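Local coordinates for protein serine acetyltransferase (Bacteroides vulgatus ATCC 8482, PDB 3F1X) that probably transfers an acetyl group to serine, as serine acetyltransferases do on the way to cysteine, and assembles from six copies of its chain, at residues Leu48-Gly59 against Ile68-Leu79. Numbering follows the deposited sequence.
Sequences LARAIIFPGYFG and INYHIGVNVETL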
ATOM      1  N   LEU A  48       2.174   4.138  18.133  1.00 16.27           N
ATOM      2  CA  LEU A  48       2.267   2.988  19.026  1.00 15.97           C
ATOM      3  C   LEU A  48       2.275   3.482  20.465  1.00 15.52           C
ATOM      4  O   LEU A  48       1.668   2.878  21.347  1.00 13.76           O
ATOM      5  CB  LEU A  48       3.543   2.193  18.734  1.00 15.37           C
ATOM      6  CG  LEU A  48       3.505   1.314  17.481  1.00 14.05           C
ATOM      7  CD1 LEU A  48       4.927   0.964  17.046  1.00 11.93           C
ATOM      8  CD2 LEU A  48       2.691   0.066  17.761  1.00 15.98           C
ATOM      9  N   ALA A  49       2.974   4.587  20.700  1.00 15.49           N
ATOM     10  CA  ALA A  49       3.028   5.160  22.036  1.00 14.91           C
ATOM     11  C   ALA A  49       1.607   5.490  22.494  1.00 14.92           C
ATOM     12  O   ALA A  49       1.244   5.222  23.643  1.00 13.53           O
ATOM     13  CB  ALA A  49       3.892   6.414  22.037  1.00 16.22           C
ATOM     14  N   ARG A  50       0.804   6.061  21.594  1.00 16.37           N
ATOM     15  CA  ARG A  50      -0.592   6.412  21.888  1.00 17.21           C
ATOM     16  C   ARG A  50      -1.424   5.182  22.215  1.00 16.69           C
ATOM     17  O   ARG A  50      -2.265   5.211  23.110  1.00 16.31           O
ATOM     18  CB  ARG A  50      -1.284   7.071  20.685  1.00 19.58           C
ATOM     19  CG  ARG A  50      -0.691   8.356  20.150  1.00 25.32           C
ATOM     20  CD  ARG A  50      -1.682   8.962  19.152  1.00 26.29           C
ATOM     21  NE  ARG A  50      -1.061   9.893  18.212  1.00 31.40           N
ATOM     22  CZ  ARG A  50      -0.502  11.049  18.549  1.00 30.28           C
ATOM     23  NH1 ARG A  50       0.031  11.818  17.609  1.00 31.71           N
ATOM     24  NH2 ARG A  50      -0.472  11.434  19.817  1.00 29.15           N
ATOM     25  N   ALA A  51      -1.211   4.123  21.437  1.00 15.69           N
ATOM     26  CA  ALA A  51      -1.952   2.882  21.594  1.00 16.52           C
ATOM     27  C   ALA A  51      -1.596   2.165  22.879  1.00 16.19           C
ATOM     28  O   ALA A  51      -2.380   1.370  23.387  1.00 16.85           O
ATOM     29  CB  ALA A  51      -1.696   1.969  20.402  1.00 18.25           C
ATOM     30  N   ILE A  52      -0.399   2.425  23.383  1.00 15.58           N
ATOM     31  CA  ILE A  52       0.053   1.813  24.621  1.00 17.00           C
ATOM     32  C   ILE A  52      -0.401   2.659  25.813  1.00 17.92           C
ATOM     33  O   ILE A  52      -0.767   2.132  26.860  1.00 17.95           O
ATOM     34  CB  ILE A  52       1.589   1.692  24.646  1.00 14.98           C
ATOM     35  CG1 ILE A  52       2.048   0.712  23.574  1.00 15.62           C
ATOM     36  CG2 ILE A  52       2.051   1.240  26.018  1.00 15.25           C
ATOM     37  CD1 ILE A  52       3.534   0.766  23.276  1.00 12.34           C
ATOM     38  N   ILE A  53      -0.364   3.976  25.647  1.00 19.11           N
ATOM     39  CA  ILE A  53      -0.778   4.885  26.713  1.00 18.98           C
ATOM     40  C   ILE A  53      -2.297   4.833  26.906  1.00 19.14           C
ATOM     41  O   ILE A  53      -2.789   4.864  28.031  1.00 18.74           O
ATOM     42  CB  ILE A  53      -0.343   6.330  26.394  1.00 16.95           C
ATOM     43  CG1 ILE A  53       1.180   6.431  26.479  1.00 14.75           C
ATOM     44  CG2 ILE A  53      -1.052   7.318  27.339  1.00 17.10           C
ATOM     45  CD1 ILE A  53       1.774   7.687  25.832  1.00 12.77           C
ATOM     46  N   PHE A  54      -3.035   4.761  25.806  1.00 20.04           N
ATOM     47  CA  PHE A  54      -4.499   4.690  25.855  1.00 19.86           C
ATOM     48  C   PHE A  54      -4.914   3.368  25.225  1.00 20.68           C
ATOM     49  O   PHE A  54      -5.404   3.333  24.100  1.00 20.99           O
ATOM     50  CB  PHE A  54      -5.107   5.845  25.058  1.00 20.59           C
ATOM     51  CG  PHE A  54      -4.673   7.200  25.526  1.00 20.23           C
ATOM     52  CD1 PHE A  54      -5.100   7.694  26.759  1.00 18.74           C
ATOM     53  CD2 PHE A  54      -3.844   7.986  24.734  1.00 20.57           C
ATOM     54  CE1 PHE A  54      -4.702   8.964  27.196  1.00 21.15           C
ATOM     55  CE2 PHE A  54      -3.436   9.260  25.156  1.00 22.22           C
ATOM     56  CZ  PHE A  54      -3.866   9.746  26.386  1.00 21.84           C
ATOM     57  N   PRO A  55      -4.733   2.259  25.954  1.00 21.83           N
ATOM     58  CA  PRO A  55      -5.087   0.932  25.440  1.00 23.51           C
ATOM     59  C   PRO A  55      -6.521   0.744  24.962  1.00 25.24           C
ATOM     60  O   PRO A  55      -7.474   1.099  25.652  1.00 22.81           O
ATOM     61  CB  PRO A  55      -4.731   0.004  26.602  1.00 22.41           C
ATOM     62  CG  PRO A  55      -4.945   0.863  27.803  1.00 24.26           C
ATOM     63  CD  PRO A  55      -4.367   2.199  27.378  1.00 19.45           C
ATOM     64  N   GLY A  56      -6.664   0.180  23.771  1.00 26.27           N
ATOM     65  CA  GLY A  56      -7.987  -0.044  23.230  1.00 33.25           C
ATOM     66  C   GLY A  56      -8.554   1.119  22.430  1.00 36.49           C
ATOM     67  O   GLY A  56      -9.522   0.938  21.695  1.00 37.73           O
ATOM     68  N   TYR A  57      -7.978   2.311  22.578  1.00 39.78           N
ATOM     69  CA  TYR A  57      -8.461   3.478  21.839  1.00 42.08           C
ATOM     70  C   TYR A  57      -7.710   3.609  20.533  1.00 43.73           C
ATOM     71  O   TYR A  57      -8.291   3.926  19.492  1.00 45.17           O
ATOM     72  CB  TYR A  57      -8.297   4.763  22.648  1.00 41.79           C
ATOM     73  CG  TYR A  57      -9.440   5.012  23.596  1.00 44.03           C
ATOM     74  CD1 TYR A  57      -9.411   4.532  24.901  1.00 43.24           C
ATOM     75  CD2 TYR A  57     -10.571   5.703  23.174  1.00 42.39           C
ATOM     76  CE1 TYR A  57     -10.492   4.743  25.768  1.00 43.06           C
ATOM     77  CE2 TYR A  57     -11.650   5.914  24.027  1.00 43.72           C
ATOM     78  CZ  TYR A  57     -11.608   5.434  25.322  1.00 42.68           C
ATOM     79  OH  TYR A  57     -12.684   5.649  26.154  1.00 42.50           O
ATOM     80  N   PHE A  58      -6.407   3.377  20.605  1.00 44.22           N
ATOM     81  CA  PHE A  58      -5.542   3.427  19.441  1.00 46.94           C
ATOM     82  C   PHE A  58      -4.963   2.024  19.339  1.00 47.80           C
ATOM     83  O   PHE A  58      -4.337   1.664  18.339  1.00 48.72           O
ATOM     84  CB  PHE A  58      -4.404   4.431  19.655  1.00 47.01           C
ATOM     85  CG  PHE A  58      -4.847   5.865  19.668  1.00 45.99           C
ATOM     86  CD1 PHE A  58      -5.105   6.539  18.474  1.00 46.61           C
ATOM     87  CD2 PHE A  58      -5.002   6.551  20.874  1.00 46.52           C
ATOM     88  CE1 PHE A  58      -5.510   7.880  18.478  1.00 47.51           C
ATOM     89  CE2 PHE A  58      -5.409   7.896  20.892  1.00 47.20           C
ATOM     90  CZ  PHE A  58      -5.662   8.560  19.690  1.00 47.02           C
ATOM     91  N   GLY A  59      -5.200   1.243  20.393  1.00 48.17           N
ATOM     92  CA  GLY A  59      -4.696  -0.118  20.482  1.00 49.33           C
ATOM     93  C   GLY A  59      -5.492  -1.250  19.856  1.00 49.12           C
ATOM     94  O   GLY A  59      -5.052  -2.394  19.913  1.00 49.61           O
ATOM     95  N   ILE A  68      -6.543  -6.802  25.584  1.00 20.55           N
ATOM     96  CA  ILE A  68      -5.829  -5.560  25.860  1.00 21.35           C
ATOM     97  C   ILE A  68      -4.348  -5.782  26.147  1.00 21.65           C
ATOM     98  O   ILE A  68      -3.485  -5.103  25.586  1.00 21.15           O
ATOM     99  CB  ILE A  68      -6.426  -4.818  27.066  1.00 23.71           C
ATOM    100  CG1 ILE A  68      -7.881  -4.443  26.778  1.00 24.82           C
ATOM    101  CG2 ILE A  68      -5.605  -3.562  27.353  1.00 23.83           C
ATOM    102  CD1 ILE A  68      -8.042  -3.485  25.624  1.00 29.60           C
ATOM    103  N   ASN A  69      -4.064  -6.732  27.031  1.00 21.30           N
ATOM    104  CA  ASN A  69      -2.698  -7.038  27.420  1.00 21.53           C
ATOM    105  C   ASN A  69      -1.868  -7.609  26.273  1.00 21.31           C
ATOM    106  O   ASN A  69      -0.693  -7.265  26.130  1.00 20.37           O
ATOM    107  CB  ASN A  69      -2.719  -7.988  28.621  1.00 24.24           C
ATOM    108  CG  ASN A  69      -3.390  -7.359  29.842  1.00 29.79           C
ATOM    109  OD1 ASN A  69      -3.704  -8.042  30.821  1.00 30.61           O
ATOM    110  ND2 ASN A  69      -3.606  -6.043  29.788  1.00 28.15           N
ATOM    111  N   TYR A  70      -2.469  -8.472  25.456  1.00 20.05           N
ATOM    112  CA  TYR A  70      -1.754  -9.044  24.318  1.00 20.79           C
ATOM    113  C   TYR A  70      -1.275  -7.897  23.438  1.00 18.72           C
ATOM    114  O   TYR A  70      -0.115  -7.859  23.041  1.00 18.02           O
ATOM    115  CB  TYR A  70      -2.659  -9.963  23.481  1.00 20.88           C
ATOM    116  CG  TYR A  70      -3.207 -11.166  24.218  1.00 24.68           C
ATOM    117  CD1 TYR A  70      -2.398 -11.926  25.060  1.00 25.10           C
ATOM    118  CD2 TYR A  70      -4.539 -11.547  24.071  1.00 25.91           C
ATOM    119  CE1 TYR A  70      -2.907 -13.040  25.748  1.00 28.28           C
ATOM    120  CE2 TYR A  70      -5.057 -12.655  24.750  1.00 27.78           C
ATOM    121  CZ  TYR A  70      -4.238 -13.398  25.586  1.00 29.67           C
ATOM    122  OH  TYR A  70      -4.743 -14.496  26.249  1.00 33.09           O
ATOM    123  N   HIS A  71      -2.170  -6.957  23.149  1.00 17.40           N
ATOM    124  CA  HIS A  71      -1.820  -5.821  22.307  1.00 17.40           C
ATOM    125  C   HIS A  71      -0.749  -4.923  22.905  1.00 18.47           C
ATOM    126  O   HIS A  71       0.093  -4.403  22.170  1.00 18.20           O
ATOM    127  CB  HIS A  71      -3.067  -5.012  21.946  1.00 16.39           C
ATOM    128  CG  HIS A  71      -3.805  -5.565  20.765  1.00 16.60           C
ATOM    129  ND1 HIS A  71      -5.012  -6.223  20.875  1.00 19.15           N
ATOM    130  CD2 HIS A  71      -3.473  -5.607  19.454  1.00 15.86           C
ATOM    131  CE1 HIS A  71      -5.390  -6.646  19.680  1.00 17.78           C
ATOM    132  NE2 HIS A  71      -4.472  -6.287  18.802  1.00 16.07           N
ATOM    133  N   ILE A  72      -0.772  -4.737  24.224  1.00 17.19           N
ATOM    134  CA  ILE A  72       0.241  -3.917  24.876  1.00 18.92           C
ATOM    135  C   ILE A  72       1.607  -4.596  24.704  1.00 18.02           C
ATOM    136  O   ILE A  72       2.620  -3.934  24.451  1.00 19.46           O
ATOM    137  CB  ILE A  72      -0.060  -3.748  26.383  1.00 16.68           C
ATOM    138  CG1 ILE A  72      -1.269  -2.832  26.565  1.00 20.08           C
ATOM    139  CG2 ILE A  72       1.167  -3.192  27.109  1.00 21.47           C
ATOM    140  CD1 ILE A  72      -1.757  -2.729  28.003  1.00 20.70           C
ATOM    141  N   GLY A  73       1.618  -5.921  24.826  1.00 17.47           N
ATOM    142  CA  GLY A  73       2.847  -6.684  24.685  1.00 17.56           C
ATOM    143  C   GLY A  73       3.444  -6.583  23.298  1.00 17.86           C
ATOM    144  O   GLY A  73       4.646  -6.337  23.145  1.00 16.93           O
ATOM    145  N   VAL A  74       2.610  -6.777  22.283  1.00 17.12           N
ATOM    146  CA  VAL A  74       3.069  -6.695  20.901  1.00 17.44           C
ATOM    147  C   VAL A  74       3.471  -5.263  20.559  1.00 16.63           C
ATOM    148  O   VAL A  74       4.507  -5.036  19.936  1.00 17.22           O
ATOM    149  CB  VAL A  74       1.974  -7.161  19.914  1.00 16.40           C
ATOM    150  CG1 VAL A  74       2.457  -6.980  18.477  1.00 17.45           C
ATOM    151  CG2 VAL A  74       1.628  -8.628  20.175  1.00 14.01           C
ATOM    152  N   ASN A  75       2.656  -4.300  20.980  1.00 15.86           N
ATOM    153  CA  ASN A  75       2.939  -2.898  20.699  1.00 16.79           C
ATOM    154  C   ASN A  75       4.231  -2.403  21.345  1.00 14.95           C
ATOM    155  O   ASN A  75       4.984  -1.645  20.734  1.00 15.57           O
ATOM    156  CB  ASN A  75       1.743  -2.040  21.121  1.00 14.04           C
ATOM    157  CG  ASN A  75       0.541  -2.242  20.208  1.00 18.24           C
ATOM    158  OD1 ASN A  75      -0.565  -1.790  20.494  1.00 20.69           O
ATOM    159  ND2 ASN A  75       0.762  -2.925  19.099  1.00 16.63           N
ATOM    160  N   VAL A  76       4.493  -2.826  22.576  1.00 15.19           N
ATOM    161  CA  VAL A  76       5.717  -2.419  23.248  1.00 15.83           C
ATOM    162  C   VAL A  76       6.938  -2.944  22.481  1.00 18.11           C
ATOM    163  O   VAL A  76       7.938  -2.243  22.340  1.00 18.66           O
ATOM    164  CB  VAL A  76       5.769  -2.935  24.706  1.00 14.54           C
ATOM    165  CG1 VAL A  76       7.190  -2.874  25.229  1.00 13.01           C
ATOM    166  CG2 VAL A  76       4.850  -2.080  25.594  1.00 14.24           C
ATOM    167  N   GLU A  77       6.851  -4.177  21.986  1.00 17.35           N
ATOM    168  CA  GLU A  77       7.955  -4.773  21.233  1.00 16.47           C
ATOM    169  C   GLU A  77       8.192  -4.057  19.902  1.00 16.67           C
ATOM    170  O   GLU A  77       9.335  -3.793  19.524  1.00 14.70           O
ATOM    171  CB  GLU A  77       7.676  -6.255  20.958  1.00 20.58           C
ATOM    172  CG  GLU A  77       8.677  -6.904  19.992  1.00 21.36           C
ATOM    173  CD  GLU A  77       8.297  -8.332  19.610  1.00 24.23           C
ATOM    174  OE1 GLU A  77       7.118  -8.567  19.273  1.00 27.66           O
ATOM    175  OE2 GLU A  77       9.175  -9.216  19.632  1.00 23.64           O
ATOM    176  N   THR A  78       7.115  -3.750  19.188  1.00 16.48           N
ATOM    177  CA  THR A  78       7.249  -3.069  17.908  1.00 17.79           C
ATOM    178  C   THR A  78       7.870  -1.691  18.148  1.00 18.34           C
ATOM    179  O   THR A  78       8.782  -1.262  17.435  1.00 18.23           O
ATOM    180  CB  THR A  78       5.880  -2.875  17.222  1.00 20.16           C
ATOM    181  OG1 THR A  78       5.180  -4.126  17.169  1.00 20.85           O
ATOM    182  CG2 THR A  78       6.079  -2.325  15.810  1.00 19.60           C
ATOM    183  N   LEU A  79       7.360  -1.004  19.163  1.00 17.12           N
ATOM    184  CA  LEU A  79       7.856   0.315  19.524  1.00 17.39           C
ATOM    185  C   LEU A  79       9.342   0.253  19.875  1.00 17.45           C
ATOM    186  O   LEU A  79      10.128   1.106  19.462  1.00 16.15           O
ATOM    187  CB  LEU A  79       7.074   0.867  20.719  1.00 13.69           C
ATOM    188  CG  LEU A  79       7.616   2.168  21.315  1.00 14.90           C
ATOM    189  CD1 LEU A  79       7.679   3.228  20.241  1.00 16.43           C
ATOM    190  CD2 LEU A  79       6.726   2.631  22.467  1.00 15.31           C
TER
HETATM  191  O   HOH W   1      -1.753  -1.344  23.297  1.00 16.42           O
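Leu48 and Ile52, one helical turn apart, reach across to Asn75, a polar residue set between two helices. The two methyls of Leu48 divide their work: CD2 sits over a face of the Asn75 amide, 3.8 Å from ND2, while CD1 meets CG2 of Thr78 at 3.7 Å, the two side chains crossing at about a right angle. An alanine in place of Leu48 would probably leave the Thr78 methyl without its neighbour and the ND2 side of the Asn75 amide without the methyl packed on it, opening a gap there. Ile52 and Asn75 lie alongside each other pointing opposite ways, CG1 of Ile52 3.7 Å from CB of Asn75. With its CG1 anti to the carbonyl carbon (chi1 -66°), Ile52 extends CD1 to the Asn75-Val76 backbone and touches CD2 of Leu79. The axes of 48-53 and 68-79 run nearly antiparallel (151°), 9.5 Å apart at closest approach, so that helices 39-53 and 68-93 form a helical hairpin within the α-helical region that precedes the left-handed parallel β-helix of this acetyltransferase family. Ile120 of helix 109-120 packs on Val76 and Leu79, and Leu17 of a second subunit on Ile52. No direct hydrogen bond spans the segments; instead a water donates to Ala51 O and to Asn75 OD1 (3.1 Å), bridging a carbonyl whose i+4 partner, Pro55, has no N-H to give, to the amide of the other helix. Beyond the helix end, Pro55 sets CB against CG2 of Ile68 at 3.7 Å, and Ile68 CD1 comes up to CA of Gly56, whose backbone angles would press a β-carbon against the preceding carbonyl oxygen. Farther on, the carbonyl oxygen of Gly59 sits over one face of the His71 ring, offset toward its rim and 3.5 Å from CG.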